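Local coordinates for protein NH(3)-dependent NAD(+) synthetase (Francisella tularensis subsp. holarctica LVS, PDB 3FIU) that belongs to the NAD synthase family of the HUP clan and binds adenosine monophosphate, pyrophosphate, magnesium and sodium on a parallel alpha/beta fold, at residues A[129-132]-A[136-139]; A[150-155]-A[231-236]; A[191-194]-A[199-202]. All coordinates share one frame; numbering follows the deposited sequence. Where two conformers were deposited one is given.

Contact 1: residues A[129-132]-A[136-139]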
ATOM      1  N   TYR A 129      -2.098  -0.367  10.278  1.00 15.39           N
ATOM      2  CA  TYR A 129      -1.434  -1.669  10.170  1.00 16.44           C
ATOM      3  C   TYR A 129      -0.529  -2.014  11.365  1.00 16.26           C
ATOM      4  O   TYR A 129      -0.425  -3.163  11.710  1.00 17.52           O
ATOM      5  CB  TYR A 129      -0.688  -1.785   8.810  1.00 17.60           C
ATOM      6  CG  TYR A 129      -1.692  -2.205   7.750  1.00 17.79           C
ATOM      7  CD1 TYR A 129      -2.370  -1.245   6.974  1.00 17.44           C
ATOM      8  CD2 TYR A 129      -2.080  -3.553   7.643  1.00 17.50           C
ATOM      9  CE1 TYR A 129      -3.367  -1.636   6.062  1.00 14.54           C
ATOM     10  CE2 TYR A 129      -3.038  -3.948   6.746  1.00 16.76           C
ATOM     11  CZ  TYR A 129      -3.691  -2.993   5.955  1.00 18.72           C
ATOM     12  OH  TYR A 129      -4.678  -3.410   5.064  1.00 17.50           O
ATOM     13  N   ALA A 130       0.141  -1.029  11.961  1.00 15.13           N
ATOM     14  CA  ALA A 130       0.887  -1.271  13.209  1.00 15.43           C
ATOM     15  C   ALA A 130      -0.064  -1.744  14.309  1.00 17.45           C
ATOM     16  O   ALA A 130       0.245  -2.703  15.051  1.00 19.09           O
ATOM     17  CB  ALA A 130       1.631   0.000  13.673  1.00 15.79           C
ATOM     18  N   TYR A 131      -1.205  -1.061  14.448  1.00 15.58           N
ATOM     19  CA  TYR A 131      -2.209  -1.487  15.441  1.00 17.21           C
ATOM     20  C   TYR A 131      -2.757  -2.880  15.116  1.00 16.35           C
ATOM     21  O   TYR A 131      -2.793  -3.770  15.971  1.00 19.84           O
ATOM     22  CB  TYR A 131      -3.382  -0.490  15.525  1.00 18.56           C
ATOM     23  CG  TYR A 131      -4.334  -0.853  16.652  1.00 18.67           C
ATOM     24  CD1 TYR A 131      -4.148  -0.345  17.933  1.00 17.32           C
ATOM     25  CD2 TYR A 131      -5.384  -1.749  16.439  1.00 21.38           C
ATOM     26  CE1 TYR A 131      -5.004  -0.702  18.980  1.00 21.05           C
ATOM     27  CE2 TYR A 131      -6.244  -2.115  17.479  1.00 20.85           C
ATOM     28  CZ  TYR A 131      -6.032  -1.595  18.756  1.00 20.39           C
ATOM     29  OH  TYR A 131      -6.882  -1.944  19.798  1.00 22.54           O
ATOM     30  N   ALA A 132      -3.186  -3.060  13.875  1.00 16.82           N
ATOM     31  CA  ALA A 132      -3.821  -4.291  13.431  1.00 19.27           C
ATOM     32  C   ALA A 132      -2.918  -5.509  13.700  1.00 21.07           C
ATOM     33  O   ALA A 132      -3.386  -6.570  14.185  1.00 20.57           O
ATOM     34  CB  ALA A 132      -4.135  -4.194  11.932  1.00 18.78           C
ATOM     35  N   ASN A 136      -4.102  -8.331  16.303  1.00 24.17           N
ATOM     36  CA  ASN A 136      -4.795  -9.256  15.364  1.00 25.19           C
ATOM     37  C   ASN A 136      -6.131  -8.717  14.836  1.00 25.19           C
ATOM     38  O   ASN A 136      -7.169  -9.369  14.954  1.00 26.28           O
ATOM     39  CB  ASN A 136      -4.986 -10.671  15.968  1.00 26.61           C
ATOM     40  CG  ASN A 136      -5.441 -11.711  14.932  0.50 28.61           C
ATOM     41  OD1 ASN A 136      -6.238 -12.603  15.246  0.50 32.62           O
ATOM     42  ND2 ASN A 136      -4.947 -11.596  13.702  0.50 26.12           N
ATOM     43  N   ARG A 137      -6.102  -7.515  14.269  1.00 23.22           N
ATOM     44  CA  ARG A 137      -7.297  -6.925  13.671  1.00 21.75           C
ATOM     45  C   ARG A 137      -7.167  -6.873  12.173  1.00 21.94           C
ATOM     46  O   ARG A 137      -6.062  -6.985  11.652  1.00 21.18           O
ATOM     47  CB  ARG A 137      -7.500  -5.477  14.165  1.00 21.18           C
ATOM     48  CG  ARG A 137      -7.570  -5.331  15.704  1.00 20.08           C
ATOM     49  CD  ARG A 137      -8.780  -6.043  16.336  1.00 23.38           C
ATOM     50  NE  ARG A 137      -8.748  -5.886  17.795  1.00 20.79           N
ATOM     51  CZ  ARG A 137      -9.207  -4.819  18.448  1.00 24.68           C
ATOM     52  NH1 ARG A 137      -9.791  -3.812  17.781  1.00 22.95           N
ATOM     53  NH2 ARG A 137      -9.108  -4.761  19.777  1.00 23.35           N
ATOM     54  N   ILE A 138      -8.278  -6.672  11.475  1.00 19.68           N
ATOM     55  CA  ILE A 138      -8.184  -6.273  10.068  1.00 20.71           C
ATOM     56  C   ILE A 138      -8.529  -4.798   9.873  1.00 18.13           C
ATOM     57  O   ILE A 138      -9.307  -4.250  10.643  1.00 17.68           O
ATOM     58  CB  ILE A 138      -8.975  -7.177   9.113  1.00 19.08           C
ATOM     59  CG1 ILE A 138     -10.469  -7.266   9.499  1.00 22.83           C
ATOM     60  CG2 ILE A 138      -8.326  -8.530   9.086  1.00 20.54           C
ATOM     61  CD1 ILE A 138     -11.320  -8.005   8.408  1.00 20.19           C
ATOM     62  N   VAL A 139      -7.936  -4.173   8.852  1.00 16.80           N
ATOM     63  CA  VAL A 139      -8.083  -2.739   8.620  1.00 18.42           C
ATOM     64  C   VAL A 139      -9.252  -2.509   7.684  1.00 19.67           C
ATOM     65  O   VAL A 139      -9.257  -2.973   6.526  1.00 18.80           O
ATOM     66  CB  VAL A 139      -6.789  -2.124   7.979  1.00 19.12           C
ATOM     67  CG1 VAL A 139      -7.013  -0.635   7.658  1.00 18.68           C
ATOM     68  CG2 VAL A 139      -5.613  -2.315   8.894  1.00 20.99           C
TER
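V139 lays one methyl on the face of Y129: its CG2 stands 3.6 Å from the centroid of the Y129 ring and 11° off the ring normal, a CH-pi contact over the middle of the ring. With CG1 anti to the backbone N (chi1 176°), the other branch of V139 is the one turned to the aromatic face. That same CG2 also packs on the A132 side chain, 3.9 Å from A132 CB, so a single methyl fills the step between tyrosine and alanine. A132 CB also rests 3.4 Å from R137 O.

A backbone hydrogen bond closes the turn. R137 N donates to A132 O over 2.9 Å with an angle of 162° at the hydrogen. N136, with positive phi, is the first residue to leave the helix, and the chain doubles back until the CA atoms of A132 and R137 are 4.4 Å apart.

Y131 and R137 meet ring against guanidinium, almost perpendicular. Y131 CE2 lies 3.9 Å above the guanidinium plane near its rim, while R137 CG comes to the edge of the ring. Their polar ends are held by others: Y131 OH by T57, R137 NH1 by F32 O and T57.

This is a tight helix-to-strand turn of a Rossmann-like alpha/beta sheet, as in the HUP clan. Helix 113-135 passes into strand 137-139, outermost within this chain, and packs on it and on the adjoining strand 31-35, whose V33 touches Y131, A132 and V139. F104 of the second subunit meets the Y131 ring edge-to-face.

Contact 2: residues A[150-155]-A[231-236]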
ATOM      1  N   MET A 150     -13.750   7.568  -9.043  1.00 22.79           N
ATOM      2  CA  MET A 150     -13.034   8.790  -9.359  1.00 24.68           C
ATOM      3  C   MET A 150     -11.525   8.635  -9.069  1.00 24.82           C
ATOM      4  O   MET A 150     -10.732   9.533  -9.360  1.00 26.16           O
ATOM      5  CB  MET A 150     -13.614   9.951  -8.564  1.00 25.39           C
ATOM      6  CG  MET A 150     -15.104  10.218  -8.842  1.00 28.33           C
ATOM      7  SD  MET A 150     -15.248  10.993 -10.475  1.00 26.47           S
ATOM      8  CE  MET A 150     -14.783  12.678 -10.083  1.00 18.71           C
ATOM      9  N   GLY A 151     -11.149   7.492  -8.497  1.00 23.99           N
ATOM     10  CA  GLY A 151      -9.815   7.341  -7.898  1.00 23.14           C
ATOM     11  C   GLY A 151      -9.465   8.471  -6.921  1.00 22.58           C
ATOM     12  O   GLY A 151      -8.294   8.902  -6.866  1.00 23.32           O
ATOM     13  N   TYR A 152     -10.452   8.957  -6.147  1.00 21.81           N
ATOM     14  CA  TYR A 152     -10.195  10.014  -5.165  1.00 23.50           C
ATOM     15  C   TYR A 152      -9.781   9.360  -3.839  1.00 23.07           C
ATOM     16  O   TYR A 152     -10.550   9.329  -2.845  1.00 19.91           O
ATOM     17  CB  TYR A 152     -11.402  10.971  -4.970  1.00 25.98           C
ATOM     18  CG  TYR A 152     -11.024  12.300  -4.303  1.00 31.95           C
ATOM     19  CD1 TYR A 152     -11.876  13.402  -4.331  1.00 39.25           C
ATOM     20  CD2 TYR A 152      -9.795  12.451  -3.640  1.00 40.21           C
ATOM     21  CE1 TYR A 152     -11.519  14.621  -3.710  1.00 38.29           C
ATOM     22  CE2 TYR A 152      -9.434  13.652  -3.018  1.00 42.28           C
ATOM     23  CZ  TYR A 152     -10.299  14.735  -3.052  1.00 41.65           C
ATOM     24  OH  TYR A 152      -9.904  15.916  -2.432  1.00 38.36           O
ATOM     25  N   PHE A 153      -8.579   8.803  -3.872  1.00 21.56           N
ATOM     26  CA  PHE A 153      -7.947   8.162  -2.730  1.00 21.14           C
ATOM     27  C   PHE A 153      -6.463   8.043  -3.040  1.00 21.04           C
ATOM     28  O   PHE A 153      -6.049   8.139  -4.202  1.00 19.22           O
ATOM     29  CB  PHE A 153      -8.572   6.787  -2.419  1.00 22.15           C
ATOM     30  CG  PHE A 153      -8.444   5.774  -3.538  1.00 24.66           C
ATOM     31  CD1 PHE A 153      -7.271   5.009  -3.690  1.00 22.04           C
ATOM     32  CD2 PHE A 153      -9.506   5.551  -4.415  1.00 26.71           C
ATOM     33  CE1 PHE A 153      -7.161   4.043  -4.719  1.00 25.72           C
ATOM     34  CE2 PHE A 153      -9.410   4.601  -5.445  1.00 25.18           C
ATOM     35  CZ  PHE A 153      -8.219   3.847  -5.599  1.00 25.68           C
ATOM     36  N   THR A 154      -5.656   7.879  -1.993  1.00 16.07           N
ATOM     37  CA  THR A 154      -4.215   7.730  -2.164  1.00 15.63           C
ATOM     38  C   THR A 154      -3.882   6.261  -2.352  1.00 14.66           C
ATOM     39  O   THR A 154      -4.277   5.404  -1.531  1.00 16.28           O
ATOM     40  CB  THR A 154      -3.459   8.242  -0.895  1.00 15.88           C
ATOM     41  OG1 THR A 154      -3.774   9.621  -0.658  1.00 17.33           O
ATOM     42  CG2 THR A 154      -1.926   8.088  -1.088  1.00 14.48           C
ATOM     43  N   LYS A 155      -3.143   5.942  -3.417  1.00 15.16           N
ATOM     44  CA  LYS A 155      -2.690   4.570  -3.625  1.00 17.68           C
ATOM     45  C   LYS A 155      -1.769   4.178  -2.469  1.00 16.10           C
ATOM     46  O   LYS A 155      -0.807   4.884  -2.205  1.00 15.40           O
ATOM     47  CB  LYS A 155      -1.902   4.456  -4.941  1.00 18.77           C
ATOM     48  CG  LYS A 155      -1.734   3.032  -5.437  1.00 17.78           C
ATOM     49  CD  LYS A 155      -0.953   3.052  -6.770  1.00 24.34           C
ATOM     50  CE  LYS A 155      -1.026   1.701  -7.458  1.00 29.41           C
ATOM     51  NZ  LYS A 155      -0.393   1.740  -8.840  1.00 21.93           N
ATOM     52  N   ASN A 231     -14.999  11.675 -16.210  1.00 31.41           N
ATOM     53  CA  ASN A 231     -14.028  10.943 -17.045  1.00 32.30           C
ATOM     54  C   ASN A 231     -12.592  11.397 -16.804  1.00 30.68           C
ATOM     55  O   ASN A 231     -11.704  10.578 -16.868  1.00 30.41           O
ATOM     56  CB  ASN A 231     -14.325  11.085 -18.551  1.00 34.37           C
ATOM     57  CG  ASN A 231     -15.608  10.380 -18.987  1.00 40.86           C
ATOM     58  OD1 ASN A 231     -15.766   9.155 -18.821  1.00 44.85           O
ATOM     59  ND2 ASN A 231     -16.502  11.143 -19.622  1.00 35.90           N
ATOM     60  N   PHE A 232     -12.348  12.693 -16.553  1.00 30.51           N
ATOM     61  CA  PHE A 232     -10.974  13.161 -16.317  1.00 31.17           C
ATOM     62  C   PHE A 232     -10.322  12.443 -15.105  1.00 30.93           C
ATOM     63  O   PHE A 232      -9.226  11.881 -15.219  1.00 31.81           O
ATOM     64  CB  PHE A 232     -10.901  14.685 -16.130  1.00 32.38           C
ATOM     65  CG  PHE A 232      -9.562  15.159 -15.628  1.00 35.44           C
ATOM     66  CD1 PHE A 232      -9.397  15.544 -14.299  1.00 41.09           C
ATOM     67  CD2 PHE A 232      -8.449  15.164 -16.464  1.00 42.41           C
ATOM     68  CE1 PHE A 232      -8.150  15.964 -13.816  1.00 43.14           C
ATOM     69  CE2 PHE A 232      -7.192  15.583 -15.988  1.00 46.33           C
ATOM     70  CZ  PHE A 232      -7.050  15.983 -14.660  1.00 43.98           C
ATOM     71  N   TRP A 233     -11.012  12.476 -13.966  1.00 28.41           N
ATOM     72  CA  TRP A 233     -10.593  11.762 -12.753  1.00 28.82           C
ATOM     73  C   TRP A 233     -10.491  10.236 -12.935  1.00 27.36           C
ATOM     74  O   TRP A 233      -9.493   9.610 -12.550  1.00 28.33           O
ATOM     75  CB  TRP A 233     -11.547  12.109 -11.591  1.00 28.02           C
ATOM     76  CG  TRP A 233     -11.275  13.466 -11.007  1.00 33.34           C
ATOM     77  CD1 TRP A 233     -11.472  14.679 -11.611  1.00 33.57           C
ATOM     78  CD2 TRP A 233     -10.753  13.752  -9.701  1.00 38.93           C
ATOM     79  NE1 TRP A 233     -11.090  15.702 -10.773  1.00 38.95           N
ATOM     80  CE2 TRP A 233     -10.652  15.164  -9.588  1.00 40.60           C
ATOM     81  CE3 TRP A 233     -10.382  12.957  -8.603  1.00 39.78           C
ATOM     82  CZ2 TRP A 233     -10.185  15.796  -8.415  1.00 36.76           C
ATOM     83  CZ3 TRP A 233      -9.917  13.588  -7.445  1.00 35.90           C
ATOM     84  CH2 TRP A 233      -9.826  14.993  -7.360  1.00 32.71           C
ATOM     85  N   HIS A 234     -11.521   9.627 -13.506  1.00 26.62           N
ATOM     86  CA  HIS A 234     -11.544   8.179 -13.672  1.00 26.72           C
ATOM     87  C   HIS A 234     -10.395   7.753 -14.568  1.00 31.59           C
ATOM     88  O   HIS A 234      -9.747   6.732 -14.309  1.00 32.05           O
ATOM     89  CB  HIS A 234     -12.856   7.717 -14.294  1.00 27.11           C
ATOM     90  CG  HIS A 234     -12.969   6.234 -14.457  1.00 22.77           C
ATOM     91  ND1 HIS A 234     -13.152   5.379 -13.397  1.00 23.69           N
ATOM     92  CD2 HIS A 234     -12.933   5.454 -15.563  1.00 25.84           C
ATOM     93  CE1 HIS A 234     -13.226   4.134 -13.837  1.00 23.14           C
ATOM     94  NE2 HIS A 234     -13.099   4.154 -15.153  1.00 26.41           N
ATOM     95  N   ASN A 235     -10.152   8.543 -15.619  1.00 33.24           N
ATOM     96  CA  ASN A 235      -9.148   8.181 -16.619  1.00 36.27           C
ATOM     97  C   ASN A 235      -7.715   8.198 -16.117  1.00 35.43           C
ATOM     98  O   ASN A 235      -6.908   7.366 -16.521  1.00 37.86           O
ATOM     99  CB  ASN A 235      -9.257   9.070 -17.863  1.00 36.05           C
ATOM    100  CG  ASN A 235     -10.411   8.662 -18.773  1.00 41.15           C
ATOM    101  OD1 ASN A 235     -10.946   7.531 -18.687  1.00 40.96           O
ATOM    102  ND2 ASN A 235     -10.803   9.584 -19.665  1.00 42.40           N
ATOM    103  N   ARG A 236      -7.393   9.165 -15.265  1.00 35.49           N
ATOM    104  CA  ARG A 236      -6.033   9.306 -14.783  1.00 34.34           C
ATOM    105  C   ARG A 236      -5.714   8.334 -13.632  1.00 34.46           C
ATOM    106  O   ARG A 236      -4.575   8.292 -13.162  1.00 32.62           O
ATOM    107  CB  ARG A 236      -5.756  10.758 -14.383  1.00 35.87           C
ATOM    108  CG  ARG A 236      -6.527  11.206 -13.176  1.00 36.21           C
ATOM    109  CD  ARG A 236      -5.994  12.527 -12.673  1.00 45.28           C
ATOM    110  NE  ARG A 236      -6.855  13.034 -11.615  1.00 51.18           N
ATOM    111  CZ  ARG A 236      -6.707  14.216 -11.029  1.00 53.33           C
ATOM    112  NH1 ARG A 236      -5.719  15.023 -11.402  1.00 50.14           N
ATOM    113  NH2 ARG A 236      -7.555  14.586 -10.072  1.00 52.68           N
TER
HETATM  114  O   HOH W   1      -8.174  10.148 -10.042  1.00 37.80           O
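Y152 turns a ring face to W233, with W233 CZ3 3.6 Å from Y152 CG. The two side chains run side by side in the same direction, but their rings are oblique, planes 47° apart and the centroid of the Y152 ring 4.9 Å from that of the six-membered ring of W233. M150 packs against the other end of the indole: its chain is bent at both chi2 (-74°) and chi3 (-79°), which curls the terminal methyl back until M150 CE lies 3.6 Å from W233 CB. M150 O approaches the indole edge in its plane, 3.5 Å from W233 CE3. M206 of helix 202-206 touches M150, Y152 and W233, closing this buried side.

Between these two grips the chain leaves helix 145-150 through a Schellman motif, with G151 as the residue of positive phi, and Y152 then centres an inverse gamma turn whose bond from F153 N to G151 O is weak. The change of direction places M150 and Y152 at different points of the indole.

The looser side is polar. No direct hydrogen bond joins the segments; M150 O and W233 O are two acceptors with a water between them, 2.7 Å from M150 O and 2.9 Å from W233 O. It is placed to donate to either but, with further acceptors nearby, need not serve both at once. Across the indole from the M150 methyl, exposed R236 folds back along helix 224-235 and holds NH2 3.1 Å above the plane of the W233 ring. H234 is only partly buried; it stacks on Y149, and its ND1 is hydrogen-bonded to Y149 O.

Contact 3: residues A[191-194]-A[199-202]; sequences APSA and GQTD. With NA (sodium ion), chain I; MG (magnesium ion), chain F; POP (pyrophosphate 2-), chain H; AMP (adenosine monophosphate), chain G.
Part of the phosphate and metal end of the ligand pocket is built here, where the loop ahead of helix 202-206 brings S193 and D202 together beside adenosine monophosphate, pyrophosphate, a magnesium ion and a sodium ion. S193 O binds the magnesium at 2.2 Å; AMP O3P, POP O3, POP O6 and two waters complete six ligands. S193 N turns to the same pyrophosphate, donating to POP O6 over 2.9 Å, so one residue grips metal and anion by its backbone alone. D202 spreads both carboxylate oxygens on the sodium, OD2 at 2.4 Å and OD1 more loosely at 2.9 Å. POP O6 and AMP O3P each bind both metals, and POP O4 and a water complete the sodium ligands; this ties the two ions and two ligands into one cluster and probably offsets much of the phosphate charge.

The segments are joined by two direct bonds. D202 N donates to P192 O over 2.8 Å, nearly straight at 176°. In the reverse direction S193 OG, placed anti to its own N by chi1 of 172°, donates to Q200 O at 2.7 Å, coming from above the carbonyl plane, 50° out of it. A water adds a third link, taking the proton of A194 N at 2.9 Å and giving one to D202 OD1. Apolar contact is slight, chiefly the A191 CB methyl against T201 CG2.

T201 is the N-cap of helix 202-206, its OG1 bonded to D204 N, so the sodium-binding carboxylate sits on the first turn; Y210 OH also holds D202 OD2. P192 leans on K171 and F175 of helix 171-180, and Y152 touches A194, Q200 and D202.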
ATOM      1  N   ALA A 191     -19.639  19.213   4.828  1.00 23.02           N
ATOM      2  CA  ALA A 191     -19.120  18.949   3.485  1.00 24.61           C
ATOM      3  C   ALA A 191     -18.081  17.815   3.499  1.00 25.12           C
ATOM      4  O   ALA A 191     -17.105  17.895   4.275  1.00 26.15           O
ATOM      5  CB  ALA A 191     -18.465  20.241   2.919  1.00 25.15           C
ATOM      6  N   PRO A 192     -18.268  16.765   2.659  1.00 23.23           N
ATOM      7  CA  PRO A 192     -17.206  15.772   2.412  1.00 22.84           C
ATOM      8  C   PRO A 192     -15.885  16.455   2.045  1.00 23.77           C
ATOM      9  O   PRO A 192     -15.865  17.384   1.231  1.00 23.76           O
ATOM     10  CB  PRO A 192     -17.757  14.968   1.224  1.00 22.02           C
ATOM     11  CG  PRO A 192     -19.252  14.997   1.442  1.00 21.58           C
ATOM     12  CD  PRO A 192     -19.495  16.430   1.905  1.00 22.91           C
ATOM     13  N   SER A 193     -14.786  16.030   2.673  1.00 22.63           N
ATOM     14  CA  SER A 193     -13.536  16.776   2.571  1.00 23.18           C
ATOM     15  C   SER A 193     -12.366  15.878   2.907  1.00 23.27           C
ATOM     16  O   SER A 193     -12.466  15.059   3.826  1.00 23.41           O
ATOM     17  CB  SER A 193     -13.554  17.966   3.543  1.00 24.00           C
ATOM     18  OG  SER A 193     -12.286  18.594   3.580  1.00 25.02           O
ATOM     19  N   ALA A 194     -11.249  16.039   2.202  1.00 23.99           N
ATOM     20  CA  ALA A 194     -10.046  15.260   2.531  1.00 25.31           C
ATOM     21  C   ALA A 194      -9.290  15.881   3.722  1.00 27.48           C
ATOM     22  O   ALA A 194      -8.299  15.311   4.182  1.00 27.27           O
ATOM     23  CB  ALA A 194      -9.105  15.121   1.274  1.00 25.59           C
ATOM     24  N   GLY A 199     -11.857  24.676   4.805  1.00 37.59           N
ATOM     25  CA  GLY A 199     -12.754  24.966   3.697  1.00 34.53           C
ATOM     26  C   GLY A 199     -12.584  24.087   2.471  1.00 33.00           C
ATOM     27  O   GLY A 199     -13.334  24.243   1.503  1.00 32.19           O
ATOM     28  N   GLN A 200     -11.616  23.164   2.476  1.00 30.16           N
ATOM     29  CA  GLN A 200     -11.481  22.250   1.331  1.00 28.05           C
ATOM     30  C   GLN A 200     -12.711  21.344   1.235  1.00 27.55           C
ATOM     31  O   GLN A 200     -13.170  20.817   2.238  1.00 25.51           O
ATOM     32  CB  GLN A 200     -10.194  21.411   1.409  1.00 28.42           C
ATOM     33  CG  GLN A 200     -10.073  20.373   0.292  1.00 29.15           C
ATOM     34  CD  GLN A 200      -8.992  19.289   0.530  1.00 31.40           C
ATOM     35  OE1 GLN A 200      -8.918  18.667   1.601  1.00 31.00           O
ATOM     36  NE2 GLN A 200      -8.196  19.031  -0.498  1.00 30.56           N
ATOM     37  N   THR A 201     -13.273  21.179   0.037  1.00 27.93           N
ATOM     38  CA  THR A 201     -14.389  20.246  -0.122  1.00 27.23           C
ATOM     39  C   THR A 201     -14.149  19.334  -1.314  1.00 25.61           C
ATOM     40  O   THR A 201     -13.586  19.753  -2.336  1.00 26.87           O
ATOM     41  CB  THR A 201     -15.780  20.945  -0.305  1.00 28.83           C
ATOM     42  OG1 THR A 201     -15.807  21.608  -1.582  1.00 28.58           O
ATOM     43  CG2 THR A 201     -16.060  21.951   0.818  1.00 28.96           C
ATOM     44  N   ASP A 202     -14.576  18.082  -1.186  1.00 24.69           N
ATOM     45  CA  ASP A 202     -14.420  17.119  -2.267  1.00 23.34           C
ATOM     46  C   ASP A 202     -15.042  17.630  -3.583  1.00 24.55           C
ATOM     47  O   ASP A 202     -14.469  17.462  -4.662  1.00 24.51           O
ATOM     48  CB  ASP A 202     -15.114  15.818  -1.910  1.00 22.55           C
ATOM     49  CG  ASP A 202     -14.415  15.054  -0.791  1.00 25.73           C
ATOM     50  OD1 ASP A 202     -13.418  15.552  -0.209  1.00 24.39           O
ATOM     51  OD2 ASP A 202     -14.898  13.947  -0.491  1.00 23.73           O
TER
HETATM   52 NA    NA I 250     -13.349  12.946   1.113  1.00 19.38          NA
HETATM   53 MG    MG F5002     -12.966  13.160   4.782  1.00 20.99          MG
HETATM   54  P1  POP H4001     -14.401  10.406   5.396  1.00 19.14           P
HETATM   55  O1  POP H4001     -14.891   9.657   6.611  1.00 19.01           O
HETATM   56  O2  POP H4001     -13.864   9.466   4.354  1.00 17.12           O
HETATM   57  O3  POP H4001     -13.349  11.462   5.699  1.00 19.86           O
HETATM   58  O   POP H4001     -15.688  11.122   4.713  1.00 17.79           O
HETATM   59  P2  POP H4001     -15.576  12.065   3.411  1.00 19.41           P
HETATM   60  O4  POP H4001     -15.063  11.246   2.237  1.00 18.45           O
HETATM   61  O5  POP H4001     -17.015  12.437   3.197  1.00 17.35           O
HETATM   62  O6  POP H4001     -14.741  13.300   3.644  1.00 18.56           O
HETATM   63  P   AMP G3001     -11.197  11.161   2.751  1.00 26.74           P
HETATM   64  O1P AMP G3001     -12.128  10.312   1.904  1.00 21.62           O
HETATM   65  O2P AMP G3001      -9.883  11.483   2.021  1.00 24.31           O
HETATM   66  O3P AMP G3001     -11.761  12.334   3.474  1.00 22.27           O
HETATM   67  O5' AMP G3001     -10.629  10.171   3.912  1.00 23.48           O
HETATM   68  C5' AMP G3001     -10.276   8.816   3.565  1.00 20.20           C
HETATM   69  C4' AMP G3001     -10.085   8.034   4.853  1.00 22.09           C
HETATM   70  O4' AMP G3001      -8.829   8.341   5.470  1.00 22.00           O
HETATM   71  C3' AMP G3001     -11.105   8.378   5.930  1.00 20.60           C
HETATM   72  O3' AMP G3001     -12.309   7.674   5.663  1.00 17.93           O
HETATM   73  C2' AMP G3001     -10.401   7.881   7.190  1.00 13.94           C
HETATM   74  O2' AMP G3001     -10.599   6.463   7.379  1.00 16.62           O
HETATM   75  C1' AMP G3001      -8.930   8.181   6.888  1.00 17.66           C
HETATM   76  N9  AMP G3001      -8.577   9.485   7.497  1.00 21.33           N
HETATM   77  C8  AMP G3001      -8.510  10.694   6.878  1.00 23.26           C
HETATM   78  N7  AMP G3001      -8.168  11.676   7.753  1.00 23.12           N
HETATM   79  C5  AMP G3001      -8.044  11.083   8.965  1.00 21.10           C
HETATM   80  C6  AMP G3001      -7.681  11.540  10.319  1.00 20.64           C
HETATM   81  N6  AMP G3001      -7.444  12.850  10.563  1.00 17.82           N
HETATM   82  N1  AMP G3001      -7.638  10.588  11.270  1.00 16.94           N
HETATM   83  C2  AMP G3001      -7.899   9.281  11.059  1.00 20.07           C
HETATM   84  N3  AMP G3001      -8.221   8.774   9.837  1.00 22.21           N
HETATM   85  C4  AMP G3001      -8.295   9.643   8.789  1.00 22.05           C
HETATM   86  O   HOH W   2     -11.486  17.341  -0.339  1.00 23.43           O
HETATM   87  O   HOH W   3     -11.120  13.354   5.820  1.00 20.26           O
HETATM   88  O   HOH W   4     -13.732  14.395   6.192  1.00 21.02           O
HETATM   89  O   HOH W   5     -12.443  11.550  -1.060  1.00 43.70           O

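Overall arrangement
Contact 1 stands apart: its centre is about 27 Å from those of contacts 2 and 3, its nearest atoms are about 10 Å from contact 2 and about 16 Å from contact 3, and it lies on the opposite side of the chain's centre from contact 3. Even so, the V139 side chain is about 8 Å from the bound adenosine monophosphate, without being a pocket residue. Contacts 2 and 3 adjoin, with centres 16 Å apart. In sequence contact 3 is nested inside the loop that contact 2 closes, and Y152 joins them, its OH 3.9 Å from A194 CB. The Y152 side chain lies about 5 Å from the sodium, consistent with a second-shell place beside D202.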